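Local structure of Thiol:disulfide interchange protein (Proteus mirabilis HI4320, 4OCE) at residues V24-S29 / T56-Y61; S29-H34 / L66-K71; P33-F38 / G150-V155; D87-A92 / I114-K119. The protein probably acts as a periplasmic dithiol oxidase of the thioredoxin family, passing the disulfide of a redox-active cysteine pair to other proteins during oxidative folding. The protein carries 1 engineered substitution. All coordinates share one frame; numbering follows the deposited sequence. Where two conformers were deposited one is given.

Three contacts close overlapping loops round the redox site, and a fourth lies further off in the helices. Interaction 1 comes first, pairing strand 24-28 with strand 58-62 across a loop of 26 residues that is largely helical. Interaction 2 starts at Ser29, where that strand ends, and crosses interaction 1 to join the turn before Cys32 to the beginning of helix 70-83. From helix 33-40, interaction 3 closes a much longer loop, reaching the proline turn before strand 153-156; it too crosses interaction 1, and strand 153-156 is hydrogen-bonded to strand 24-28. Interaction 4 is nested inside this long loop and ties helix 86-99 to the end of helix 106-115.

Interaction 1: V24-S29 / T56-Y61; sequences VVEFFS and TKMARY
Arg60 reaches from its strand across the neighbouring one to meet Glu26 and Phe28, and its course shows how one long side chain can serve two partners. Its CB and CG run beside the Glu26 carboxylate, with Arg60 CG also 3.8 Å from Phe28 CE2. Further out, Arg60 CD lies 3.4 Å from Glu26 OE1. Because CG is anti to the backbone N (chi1 -178°) and the chain stays extended as far as NE, the guanidinium arrives over the ring of Phe28. There it forms a cation-pi stack, almost flat, the two planes 10° apart: NE is above CE2, and Arg60 NH2 comes within 3.4 Å of Phe28 CD1. Arg60 NH1 turns to the acid instead, forming a salt bridge of 2.9 Å to Glu26 OE1 that leaves the guanidinium plane at a tilt. Arg60 was modelled in two conformers, so this double grip describes one of its states.

The backbones that carry these side chains form a parallel pair, the two strands of a beta-alpha-beta unit of the thioredoxin fold. Glu26 N donates to Ala59 O at 2.9 Å and Tyr61 N to Glu26 O at 2.8 Å, while Phe28 N reaches Tyr61 O. On the same face as Glu26 and Arg60, Met58 bends its CE back to 3.7 Å from Val24 CG1, and helix 44-51 covers this side. The other face carries Val25, Phe27 and Tyr61. Val25 CG1 packs 3.4 Å from Tyr61 CD2, and Phe27 CE1 comes to the edge of the Tyr61 ring, near its plane. Helix 130-145 lies against Phe27 and Tyr61.

Interaction 2: S29-H34 / L66-K71; sequences SFYCPH and LGPLGK
Ser29 OG is gripped from two directions and reaches Leu66 through water. Ser29 OG accepts a hydrogen bond of 3.0 Å from Tyr31 N, the ST turn that shapes this bend, and Ser29 OG also bonds a water at 2.7 Å. The water in turn donates to Leu66 O, so a single solvent molecule carries the serine's hold over to the opposite loop. A chi1 of 175° swings the hydroxyl away from the serine's own N and brings it to the edge of the Tyr31 ring, in its plane.

Tyr31 buries more area than any other residue of the contact, and its ring is met on one face. Gly67 CA sits squarely there, 3.4 Å from the centroid of the Tyr31 ring, a CH-pi approach that is possible at such range because the glycine presents no side chain. Pro68 CD adds to it, 3.5 Å from Tyr31 CE1. At the far end of the ring, Tyr31 OH accepts a hydrogen bond of 3.0 Å from Leu69 N, the N-cap residue of helix 70-83. Leu66 CD1 reaches both Ser29 CB and Cys32 CB, the latter at 4.0 Å, bringing an apolar branch up to the redox-active cysteine. Met73 and Ile97 also touch the tyrosine.

The polar links from residues 66-71 are all made by the main chain: Leu66 O through the water and Leu69 N to the phenol oxygen. Leu66, Pro68 and Leu69 add apolar contacts. Because these polar links need only main-chain groups, they probably depend on the path of the loop more than on which side chains it carries.

Interaction 3: P33-F38 / G150-V155; sequences PHCYQF and GVPAMV
Phe38 presents a face of its ring to the pyrrolidine of Pro152, whose CG lies 4.0 Å from the centroid of the Phe38 ring and somewhat offset toward the rim. The proline crosses the phenylalanine at about a right angle; CG makes the CH-pi contact, and CB lies near Phe38 CD2 beside it. One turn earlier on the same helix, His34 touches the proline from another side, with His34 CB 3.6 Å from Pro152 CD; here the start of the histidine side chain makes the contact, not the imidazole. Between them comes Cys35. A chi1 of -55° places its sulfur beside the backbone N and turns it to the loop, where Cys35 SG rests 3.6 Å from Pro152 N and 3.9 Å from Val151 CB. The cysteine was modelled in two conformers, so these sulfur distances apply to one of them.

No hydrogen bond crosses the contact, and it is the shape of the loop that brings the proline in. The Val151-Pro152 peptide is cis, which turns the ring toward the helix just before strand 153-156 starts. Elsewhere, Pro152 O is taken by Asn164, and Phe38 also packs against helix 44-51.

Cys35 closes the redox-active disulfide with Cys32, and a cis-proline loop facing the CxxC motif at a helix start is the hallmark active-site arrangement of the thioredoxin fold.

Interaction 4: D87-A92 / I114-K119; sequences DQVSPA and INAGVK
Gln88 is stretched out toward Ala116: CG stands anti to the backbone N (chi1 -178°), the chain continues extended beyond it, and the amide is thereby carried clear of its own helix to the end of the next. Gln88 NE2 donates to Ala116 O over 2.9 Å in a bond bent only modestly, 159° at the hydrogen. The oxygen lies close to the plane of the Gln88 amide, whereas the donor is tilted out of the carbonyl plane of Ala116. Beyond this bond Gln88 NE2 also comes within 3.4 Å of Gly117 C, so the amide nitrogen lies against the turn that ends helix 106-115.

Ala116 O has a second partner. A water donates to Ala116 O at 3.0 Å and to Gln88 O at 3.1 Å, so this one carbonyl is tied to both the side chain and the backbone of the glutamine. Next to these polar links is an apolar contact. Val89 directs CG1 at Val118 CG2, 3.5 Å away, the two valines crossing at about a right angle, and Val89 CG1 is also 4.2 Å from Ala116 CB. Phe113 touches both valines, while Ala80 and Leu83 of helix 70-83 reach Val89 and Val118 respectively.

The turn itself is set by Gly117, whose positive phi of 107° takes the chain out of the helix. Its N bonds to Ile114 O, one of the two bonds back into the last turn that, with the positive phi, make a Schellman motif, here docked on the neighbouring helix in the helical region that DsbA proteins insert into the thioredoxin fold.

Interaction 1: V24-S29 / T56-Y61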
loop_
_atom_site.group_PDB
_atom_site.type_symbol
_atom_site.label_atom_id
_atom_site.label_comp_id
_atom_site.label_asym_id
_atom_site.label_seq_id
_atom_site.Cartn_x
_atom_site.Cartn_y
_atom_site.Cartn_z
ATOM N N VAL A 24 -8.309 2.885 -7.347
ATOM C CA VAL A 24 -7.313 1.889 -7.007
ATOM C C VAL A 24 -6.937 2.065 -5.546
ATOM O O VAL A 24 -6.486 3.131 -5.160
ATOM C CB VAL A 24 -6.043 2.049 -7.853
ATOM C CG1 VAL A 24 -5.038 0.963 -7.516
ATOM C CG2 VAL A 24 -6.369 2.022 -9.352
ATOM N N VAL A 25 -7.133 1.021 -4.746
ATOM C CA VAL A 25 -6.640 1.021 -3.376
ATOM C C VAL A 25 -5.586 -0.058 -3.199
ATOM O O VAL A 25 -5.863 -1.224 -3.422
ATOM C CB VAL A 25 -7.749 0.741 -2.375
ATOM C CG1 VAL A 25 -7.181 0.783 -0.950
ATOM C CG2 VAL A 25 -8.869 1.757 -2.541
ATOM N N GLU A 26 -4.391 0.356 -2.766
ATOM C CA GLU A 26 -3.280 -0.551 -2.486
ATOM C C GLU A 26 -3.250 -0.750 -0.992
ATOM O O GLU A 26 -3.390 0.220 -0.264
ATOM C CB GLU A 26 -1.941 0.097 -2.857
ATOM C CG GLU A 26 -1.797 0.498 -4.283
ATOM C CD GLU A 26 -0.475 1.214 -4.592
ATOM O OE1 GLU A 26 0.426 1.288 -3.720
ATOM O OE2 GLU A 26 -0.333 1.696 -5.735
ATOM N N PHE A 27 -3.081 -1.989 -0.544
ATOM C CA PHE A 27 -2.910 -2.287 0.881
ATOM C C PHE A 27 -1.524 -2.856 1.095
ATOM O O PHE A 27 -1.086 -3.732 0.344
ATOM C CB PHE A 27 -3.937 -3.314 1.357
ATOM C CG PHE A 27 -5.345 -2.818 1.316
ATOM C CD1 PHE A 27 -5.901 -2.202 2.413
ATOM C CD2 PHE A 27 -6.112 -2.958 0.163
ATOM C CE1 PHE A 27 -7.206 -1.731 2.383
ATOM C CE2 PHE A 27 -7.422 -2.493 0.121
ATOM C CZ PHE A 27 -7.976 -1.883 1.243
ATOM N N PHE A 28 -0.821 -2.381 2.121
ATOM C CA PHE A 28 0.509 -2.898 2.387
ATOM C C PHE A 28 0.826 -2.890 3.872
ATOM O O PHE A 28 0.047 -2.411 4.679
ATOM C CB PHE A 28 1.581 -2.100 1.613
ATOM C CG PHE A 28 1.992 -0.787 2.278
ATOM C CD1 PHE A 28 3.233 -0.666 2.895
ATOM C CD2 PHE A 28 1.129 0.289 2.302
ATOM C CE1 PHE A 28 3.619 0.518 3.502
ATOM C CE2 PHE A 28 1.481 1.479 2.898
ATOM C CZ PHE A 28 2.745 1.610 3.504
ATOM N N SER A 29 1.967 -3.467 4.211
ATOM C CA SER A 29 2.540 -3.316 5.539
ATOM C C SER A 29 4.041 -3.170 5.431
ATOM O O SER A 29 4.682 -3.826 4.618
ATOM C CB SER A 29 2.233 -4.541 6.398
ATOM O OG SER A 29 2.879 -4.449 7.658
ATOM N N THR A 56 -6.799 8.966 -12.584
ATOM C CA THR A 56 -7.282 7.848 -11.788
ATOM C C THR A 56 -7.029 8.148 -10.326
ATOM O O THR A 56 -5.943 8.567 -9.976
ATOM C CB THR A 56 -6.517 6.586 -12.154
ATOM O OG1 THR A 56 -6.828 6.245 -13.508
ATOM C CG2 THR A 56 -6.893 5.426 -11.220
ATOM N N LYS A 57 -8.030 7.912 -9.486
ATOM C CA LYS A 57 -7.922 8.203 -8.062
ATOM C C LYS A 57 -7.353 7.008 -7.314
ATOM O O LYS A 57 -7.909 5.916 -7.362
ATOM C CB LYS A 57 -9.296 8.573 -7.500
ATOM C CG LYS A 57 -9.889 9.849 -8.127
ATOM C CD LYS A 57 -8.928 11.040 -8.032
ATOM C CE LYS A 57 -9.060 11.973 -9.234
ATOM N NZ LYS A 57 -7.789 12.715 -9.517
ATOM N N MET A 58 -6.242 7.233 -6.629
ATOM C CA MET A 58 -5.512 6.142 -6.015
ATOM C C MET A 58 -5.371 6.357 -4.519
ATOM O O MET A 58 -5.374 7.489 -4.047
ATOM C CB MET A 58 -4.147 6.035 -6.671
ATOM C CG MET A 58 -4.244 5.760 -8.185
ATOM S SD MET A 58 -2.657 5.241 -8.810
ATOM C CE MET A 58 -2.544 3.579 -8.152
ATOM N N ALA A 59 -5.255 5.264 -3.783
ATOM C CA ALA A 59 -5.011 5.340 -2.360
ATOM C C ALA A 59 -4.044 4.260 -1.984
ATOM O O ALA A 59 -3.971 3.222 -2.625
ATOM C CB ALA A 59 -6.285 5.216 -1.590
ATOM N N ARG A 60 -3.270 4.516 -0.939
ATOM C CA ARG A 60 -2.339 3.523 -0.435
ATOM C C ARG A 60 -2.489 3.475 1.074
ATOM O O ARG A 60 -2.213 4.462 1.758
ATOM C CB ARG A 60 -0.911 3.893 -0.840
ATOM C CG ARG A 60 0.164 2.887 -0.417
ATOM C CD ARG A 60 1.487 3.207 -1.114
ATOM N NE ARG A 60 2.644 2.514 -0.541
ATOM C CZ ARG A 60 2.914 1.230 -0.724
ATOM N NH1 ARG A 60 2.090 0.468 -1.431
ATOM N NH2 ARG A 60 3.988 0.706 -0.166
ATOM N N TYR A 61 -2.948 2.328 1.574
ATOM C CA TYR A 61 -3.295 2.158 2.980
ATOM C C TYR A 61 -2.422 1.116 3.632
ATOM O O TYR A 61 -2.168 0.053 3.050
ATOM C CB TYR A 61 -4.736 1.708 3.112
ATOM C CG TYR A 61 -5.763 2.705 2.601
ATOM C CD1 TYR A 61 -5.504 4.063 2.585
ATOM C CD2 TYR A 61 -6.999 2.266 2.157
ATOM C CE1 TYR A 61 -6.473 4.976 2.138
ATOM C CE2 TYR A 61 -7.963 3.155 1.706
ATOM C CZ TYR A 61 -7.690 4.510 1.697
ATOM O OH TYR A 61 -8.645 5.411 1.233
#

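Interaction 2: S29-H34 / L66-K71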
loop_
_atom_site.group_PDB
_atom_site.type_symbol
_atom_site.label_atom_id
_atom_site.label_comp_id
_atom_site.label_asym_id
_atom_site.label_seq_id
_atom_site.Cartn_x
_atom_site.Cartn_y
_atom_site.Cartn_z
ATOM N N SER A 29 1.967 -3.467 4.211
ATOM C CA SER A 29 2.540 -3.316 5.539
ATOM C C SER A 29 4.041 -3.170 5.431
ATOM O O SER A 29 4.682 -3.826 4.618
ATOM C CB SER A 29 2.233 -4.541 6.398
ATOM O OG SER A 29 2.879 -4.449 7.658
ATOM N N PHE A 30 4.613 -2.329 6.291
ATOM C CA PHE A 30 6.052 -2.221 6.380
ATOM C C PHE A 30 6.672 -3.499 6.939
ATOM O O PHE A 30 7.878 -3.668 6.837
ATOM C CB PHE A 30 6.454 -0.996 7.226
ATOM C CG PHE A 30 6.324 0.307 6.497
ATOM C CD1 PHE A 30 7.204 0.641 5.477
ATOM C CD2 PHE A 30 5.339 1.218 6.838
ATOM C CE1 PHE A 30 7.075 1.831 4.788
ATOM C CE2 PHE A 30 5.231 2.421 6.163
ATOM C CZ PHE A 30 6.099 2.732 5.138
ATOM N N TYR A 31 5.855 -4.403 7.493
ATOM C CA TYR A 31 6.347 -5.694 7.989
ATOM C C TYR A 31 6.336 -6.797 6.926
ATOM O O TYR A 31 6.863 -7.878 7.144
ATOM C CB TYR A 31 5.503 -6.197 9.169
ATOM C CG TYR A 31 5.766 -5.482 10.478
ATOM C CD1 TYR A 31 6.732 -5.946 11.352
ATOM C CD2 TYR A 31 5.045 -4.360 10.839
ATOM C CE1 TYR A 31 6.992 -5.298 12.549
ATOM C CE2 TYR A 31 5.303 -3.711 12.037
ATOM C CZ TYR A 31 6.270 -4.199 12.886
ATOM O OH TYR A 31 6.531 -3.575 14.086
ATOM N N CYS A 32 5.788 -6.479 5.761
ATOM C CA CYS A 32 5.483 -7.461 4.717
ATOM C C CYS A 32 6.595 -7.503 3.642
ATOM O O CYS A 32 6.762 -6.557 2.877
ATOM C CB CYS A 32 4.102 -7.081 4.162
ATOM S SG CYS A 32 3.689 -7.501 2.437
ATOM N N PRO A 33 7.397 -8.591 3.602
ATOM C CA PRO A 33 8.513 -8.644 2.646
ATOM C C PRO A 33 8.108 -8.460 1.181
ATOM O O PRO A 33 8.827 -7.780 0.446
ATOM C CB PRO A 33 9.098 -10.049 2.855
ATOM C CG PRO A 33 8.635 -10.464 4.176
ATOM C CD PRO A 33 7.300 -9.828 4.394
ATOM N N HIS A 34 6.997 -9.049 0.748
ATOM C CA HIS A 34 6.547 -8.841 -0.633
ATOM C C HIS A 34 6.211 -7.365 -0.884
ATOM O O HIS A 34 6.429 -6.845 -1.973
ATOM C CB HIS A 34 5.333 -9.714 -0.969
ATOM C CG HIS A 34 5.658 -11.165 -1.193
ATOM N ND1 HIS A 34 6.485 -11.603 -2.208
ATOM C CD2 HIS A 34 5.246 -12.279 -0.536
ATOM C CE1 HIS A 34 6.569 -12.921 -2.166
ATOM N NE2 HIS A 34 5.819 -13.357 -1.167
ATOM N N LEU A 66 -0.189 -7.010 10.920
ATOM C CA LEU A 66 1.135 -7.610 10.987
ATOM C C LEU A 66 2.064 -6.832 11.918
ATOM O O LEU A 66 2.119 -5.604 11.871
ATOM C CB LEU A 66 1.802 -7.635 9.608
ATOM C CG LEU A 66 1.124 -8.443 8.502
ATOM C CD1 LEU A 66 1.936 -8.312 7.242
ATOM C CD2 LEU A 66 1.002 -9.899 8.920
ATOM N N GLY A 67 2.846 -7.550 12.718
ATOM C CA GLY A 67 3.950 -6.909 13.417
ATOM C C GLY A 67 3.608 -6.342 14.786
ATOM O O GLY A 67 2.472 -5.930 15.046
ATOM N N PRO A 68 4.604 -6.305 15.683
ATOM C CA PRO A 68 4.322 -5.816 17.042
ATOM C C PRO A 68 3.894 -4.350 17.089
ATOM O O PRO A 68 3.150 -3.996 17.999
ATOM C CB PRO A 68 5.660 -5.991 17.770
ATOM C CG PRO A 68 6.404 -6.995 16.986
ATOM C CD PRO A 68 5.959 -6.863 15.563
ATOM N N LEU A 69 4.347 -3.541 16.138
ATOM C CA LEU A 69 3.951 -2.144 16.031
ATOM C C LEU A 69 3.043 -1.884 14.822
ATOM O O LEU A 69 3.016 -0.785 14.287
ATOM C CB LEU A 69 5.199 -1.245 15.949
ATOM C CG LEU A 69 6.078 -1.187 17.195
ATOM C CD1 LEU A 69 7.411 -0.508 16.841
ATOM C CD2 LEU A 69 5.373 -0.439 18.326
ATOM N N GLY A 70 2.248 -2.877 14.429
ATOM C CA GLY A 70 1.428 -2.739 13.231
ATOM C C GLY A 70 0.593 -1.478 13.179
ATOM O O GLY A 70 0.693 -0.689 12.220
ATOM N N LYS A 71 -0.240 -1.249 14.188
ATOM C CA LYS A 71 -1.139 -0.085 14.134
ATOM C C LYS A 71 -0.372 1.219 14.346
ATOM O O LYS A 71 -0.764 2.267 13.829
ATOM C CB LYS A 71 -2.291 -0.200 15.131
ATOM C CG LYS A 71 -1.899 -0.038 16.590
ATOM C CD LYS A 71 -3.114 -0.291 17.492
ATOM C CE LYS A 71 -2.871 0.133 18.942
ATOM N NZ LYS A 71 -1.790 -0.669 19.550
HETATM O O HOH W 1 1.126 -4.307 9.681
#

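Interaction 3: P33-F38 / G150-V155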
loop_
_atom_site.group_PDB
_atom_site.type_symbol
_atom_site.label_atom_id
_atom_site.label_comp_id
_atom_site.label_asym_id
_atom_site.label_seq_id
_atom_site.Cartn_x
_atom_site.Cartn_y
_atom_site.Cartn_z
ATOM N N PRO A 33 7.397 -8.591 3.602
ATOM C CA PRO A 33 8.513 -8.644 2.646
ATOM C C PRO A 33 8.108 -8.460 1.181
ATOM O O PRO A 33 8.827 -7.780 0.446
ATOM C CB PRO A 33 9.098 -10.049 2.855
ATOM C CG PRO A 33 8.635 -10.464 4.176
ATOM C CD PRO A 33 7.300 -9.828 4.394
ATOM N N HIS A 34 6.997 -9.049 0.748
ATOM C CA HIS A 34 6.547 -8.841 -0.633
ATOM C C HIS A 34 6.211 -7.365 -0.884
ATOM O O HIS A 34 6.429 -6.845 -1.973
ATOM C CB HIS A 34 5.333 -9.714 -0.969
ATOM C CG HIS A 34 5.658 -11.165 -1.193
ATOM N ND1 HIS A 34 6.485 -11.603 -2.208
ATOM C CD2 HIS A 34 5.246 -12.279 -0.536
ATOM C CE1 HIS A 34 6.569 -12.921 -2.166
ATOM N NE2 HIS A 34 5.819 -13.357 -1.167
ATOM N N CYS A 35 5.664 -6.696 0.126
ATOM C CA CYS A 35 5.366 -5.283 0.018
ATOM C C CYS A 35 6.649 -4.484 -0.163
ATOM O O CYS A 35 6.708 -3.547 -0.963
ATOM C CB CYS A 35 4.605 -4.800 1.259
ATOM S SG CYS A 35 3.109 -5.745 1.601
ATOM N N TYR A 36 7.676 -4.858 0.582
ATOM C CA TYR A 36 8.982 -4.216 0.459
ATOM C C TYR A 36 9.492 -4.364 -0.974
ATOM O O TYR A 36 9.984 -3.411 -1.566
ATOM C CB TYR A 36 9.982 -4.810 1.460
ATOM C CG TYR A 36 11.413 -4.509 1.074
ATOM C CD1 TYR A 36 11.926 -3.212 1.158
ATOM C CD2 TYR A 36 12.232 -5.512 0.564
ATOM C CE1 TYR A 36 13.254 -2.938 0.778
ATOM C CE2 TYR A 36 13.541 -5.256 0.179
ATOM C CZ TYR A 36 14.049 -3.975 0.283
ATOM O OH TYR A 36 15.355 -3.757 -0.111
ATOM N N GLN A 37 9.342 -5.554 -1.553
ATOM C CA GLN A 37 9.787 -5.754 -2.938
ATOM C C GLN A 37 8.953 -4.967 -3.927
ATOM O O GLN A 37 9.493 -4.377 -4.853
ATOM C CB GLN A 37 9.799 -7.228 -3.322
ATOM C CG GLN A 37 10.841 -8.007 -2.579
ATOM C CD GLN A 37 11.116 -9.347 -3.203
ATOM O OE1 GLN A 37 10.210 -10.018 -3.706
ATOM N NE2 GLN A 37 12.379 -9.759 -3.161
ATOM N N PHE A 38 7.640 -4.934 -3.719
ATOM C CA PHE A 38 6.748 -4.230 -4.641
ATOM C C PHE A 38 7.099 -2.748 -4.698
ATOM O O PHE A 38 6.960 -2.089 -5.723
ATOM C CB PHE A 38 5.295 -4.383 -4.185
ATOM C CG PHE A 38 4.586 -5.576 -4.777
ATOM C CD1 PHE A 38 5.269 -6.737 -5.076
ATOM C CD2 PHE A 38 3.231 -5.522 -5.027
ATOM C CE1 PHE A 38 4.609 -7.820 -5.622
ATOM C CE2 PHE A 38 2.561 -6.598 -5.585
ATOM C CZ PHE A 38 3.251 -7.753 -5.879
ATOM N N GLY A 150 -4.628 -10.227 3.960
ATOM C CA GLY A 150 -3.242 -10.411 3.584
ATOM C C GLY A 150 -2.781 -9.296 2.680
ATOM O O GLY A 150 -3.579 -8.666 2.004
ATOM N N VAL A 151 -1.477 -9.051 2.682
ATOM C CA VAL A 151 -0.870 -8.045 1.838
ATOM C C VAL A 151 0.348 -8.658 1.144
ATOM O O VAL A 151 0.841 -9.699 1.575
ATOM C CB VAL A 151 -0.450 -6.801 2.650
ATOM C CG1 VAL A 151 -1.687 -6.004 3.054
ATOM C CG2 VAL A 151 0.351 -7.200 3.894
ATOM N N PRO A 152 0.813 -8.036 0.046
ATOM C CA PRO A 152 0.190 -6.875 -0.612
ATOM C C PRO A 152 -1.150 -7.212 -1.240
ATOM O O PRO A 152 -1.365 -8.351 -1.643
ATOM C CB PRO A 152 1.184 -6.513 -1.726
ATOM C CG PRO A 152 1.968 -7.744 -1.954
ATOM C CD PRO A 152 2.001 -8.517 -0.682
ATOM N N ALA A 153 -2.048 -6.227 -1.287
ATOM C CA ALA A 153 -3.321 -6.403 -1.952
ATOM C C ALA A 153 -3.631 -5.143 -2.726
ATOM O O ALA A 153 -3.173 -4.042 -2.392
ATOM C CB ALA A 153 -4.409 -6.712 -0.944
ATOM N N MET A 154 -4.398 -5.296 -3.793
ATOM C CA MET A 154 -4.869 -4.154 -4.511
ATOM C C MET A 154 -6.272 -4.443 -4.977
ATOM O O MET A 154 -6.560 -5.533 -5.498
ATOM C CB MET A 154 -3.982 -3.832 -5.709
ATOM C CG MET A 154 -4.425 -2.572 -6.417
ATOM S SD MET A 154 -3.309 -2.142 -7.754
ATOM C CE MET A 154 -1.821 -1.899 -6.919
ATOM N N VAL A 155 -7.145 -3.470 -4.759
ATOM C CA VAL A 155 -8.553 -3.591 -5.151
ATOM C C VAL A 155 -8.932 -2.446 -6.079
ATOM O O VAL A 155 -8.603 -1.280 -5.826
ATOM C CB VAL A 155 -9.497 -3.648 -3.924
ATOM C CG1 VAL A 155 -10.940 -3.702 -4.376
ATOM C CG2 VAL A 155 -9.204 -4.865 -3.082
#

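Interaction 4: D87-A92 / I114-K119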
loop_
_atom_site.group_PDB
_atom_site.type_symbol
_atom_site.label_atom_id
_atom_site.label_comp_id
_atom_site.label_asym_id
_atom_site.label_seq_id
_atom_site.Cartn_x
_atom_site.Cartn_y
_atom_site.Cartn_z
ATOM N N ASP A 87 8.051 9.199 0.035
ATOM C CA ASP A 87 9.230 8.637 -0.640
ATOM C C ASP A 87 10.484 8.833 0.208
ATOM O O ASP A 87 11.427 8.024 0.173
ATOM C CB ASP A 87 9.445 9.279 -1.999
ATOM C CG ASP A 87 8.339 8.963 -2.986
ATOM O OD1 ASP A 87 7.534 8.036 -2.746
ATOM O OD2 ASP A 87 8.303 9.657 -4.016
ATOM N N GLN A 88 10.493 9.922 0.964
ATOM C CA GLN A 88 11.612 10.254 1.831
ATOM C C GLN A 88 11.839 9.259 2.982
ATOM O O GLN A 88 12.982 8.991 3.359
ATOM C CB GLN A 88 11.417 11.674 2.384
ATOM C CG GLN A 88 12.535 12.157 3.270
ATOM C CD GLN A 88 12.368 13.619 3.650
ATOM O OE1 GLN A 88 11.351 14.251 3.326
ATOM N NE2 GLN A 88 13.378 14.177 4.298
ATOM N N VAL A 89 10.757 8.742 3.561
ATOM C CA VAL A 89 10.877 7.883 4.718
ATOM C C VAL A 89 10.614 6.399 4.451
ATOM O O VAL A 89 11.011 5.571 5.258
ATOM C CB VAL A 89 9.937 8.333 5.877
ATOM C CG1 VAL A 89 10.225 9.772 6.281
ATOM C CG2 VAL A 89 8.473 8.137 5.481
ATOM N N SER A 90 9.959 6.044 3.345
ATOM C CA SER A 90 9.591 4.638 3.177
ATOM C C SER A 90 10.768 3.674 3.143
ATOM O O SER A 90 10.699 2.637 3.771
ATOM C CB SER A 90 8.671 4.414 1.967
ATOM O OG SER A 90 7.428 5.026 2.211
ATOM N N PRO A 91 11.853 4.004 2.422
ATOM C CA PRO A 91 12.973 3.056 2.414
ATOM C C PRO A 91 13.531 2.808 3.808
ATOM O O PRO A 91 13.808 1.656 4.170
ATOM C CB PRO A 91 14.019 3.761 1.534
ATOM C CG PRO A 91 13.171 4.604 0.588
ATOM C CD PRO A 91 12.054 5.106 1.463
ATOM N N ALA A 92 13.666 3.880 4.588
ATOM C CA ALA A 92 14.181 3.762 5.950
ATOM C C ALA A 92 13.230 2.952 6.843
ATOM O O ALA A 92 13.680 2.199 7.708
ATOM C CB ALA A 92 14.420 5.148 6.561
ATOM N N ILE A 114 13.098 11.342 11.660
ATOM C CA ILE A 114 14.069 12.407 11.880
ATOM C C ILE A 114 15.382 12.133 11.145
ATOM O O ILE A 114 15.941 13.034 10.512
ATOM C CB ILE A 114 14.288 12.618 13.392
ATOM C CG1 ILE A 114 13.068 13.320 13.972
ATOM C CG2 ILE A 114 15.529 13.450 13.651
ATOM C CD1 ILE A 114 13.054 13.342 15.484
ATOM N N ASN A 115 15.870 10.896 11.205
ATOM C CA ASN A 115 17.147 10.566 10.574
ATOM C C ASN A 115 17.060 10.638 9.053
ATOM O O ASN A 115 18.079 10.827 8.383
ATOM C CB ASN A 115 17.656 9.189 10.991
ATOM C CG ASN A 115 18.185 9.159 12.417
ATOM O OD1 ASN A 115 18.439 10.199 13.025
ATOM N ND2 ASN A 115 18.384 7.954 12.948
ATOM N N ALA A 116 15.846 10.510 8.521
ATOM C CA ALA A 116 15.609 10.594 7.087
ATOM C C ALA A 116 15.417 12.033 6.621
ATOM O O ALA A 116 15.250 12.282 5.421
ATOM C CB ALA A 116 14.385 9.746 6.700
ATOM N N GLY A 117 15.443 12.982 7.558
ATOM C CA GLY A 117 15.437 14.397 7.208
ATOM C C GLY A 117 14.128 15.117 7.484
ATOM O O GLY A 117 13.973 16.284 7.156
ATOM N N VAL A 118 13.170 14.421 8.078
ATOM C CA VAL A 118 11.897 15.057 8.394
ATOM C C VAL A 118 12.026 16.025 9.578
ATOM O O VAL A 118 12.711 15.742 10.578
ATOM C CB VAL A 118 10.811 13.983 8.696
ATOM C CG1 VAL A 118 9.484 14.638 9.043
ATOM C CG2 VAL A 118 10.659 13.031 7.506
ATOM N N LYS A 119 11.370 17.176 9.472
ATOM C CA LYS A 119 11.375 18.135 10.572
ATOM C C LYS A 119 10.673 17.566 11.796
ATOM O O LYS A 119 9.496 17.204 11.738
ATOM C CB LYS A 119 10.703 19.433 10.131
ATOM C CG LYS A 119 11.503 20.152 9.062
ATOM C CD LYS A 119 10.761 21.395 8.556
ATOM C CE LYS A 119 11.430 21.974 7.329
ATOM N NZ LYS A 119 10.692 23.165 6.835
HETATM O O HOH W 2 15.735 10.303 3.259
#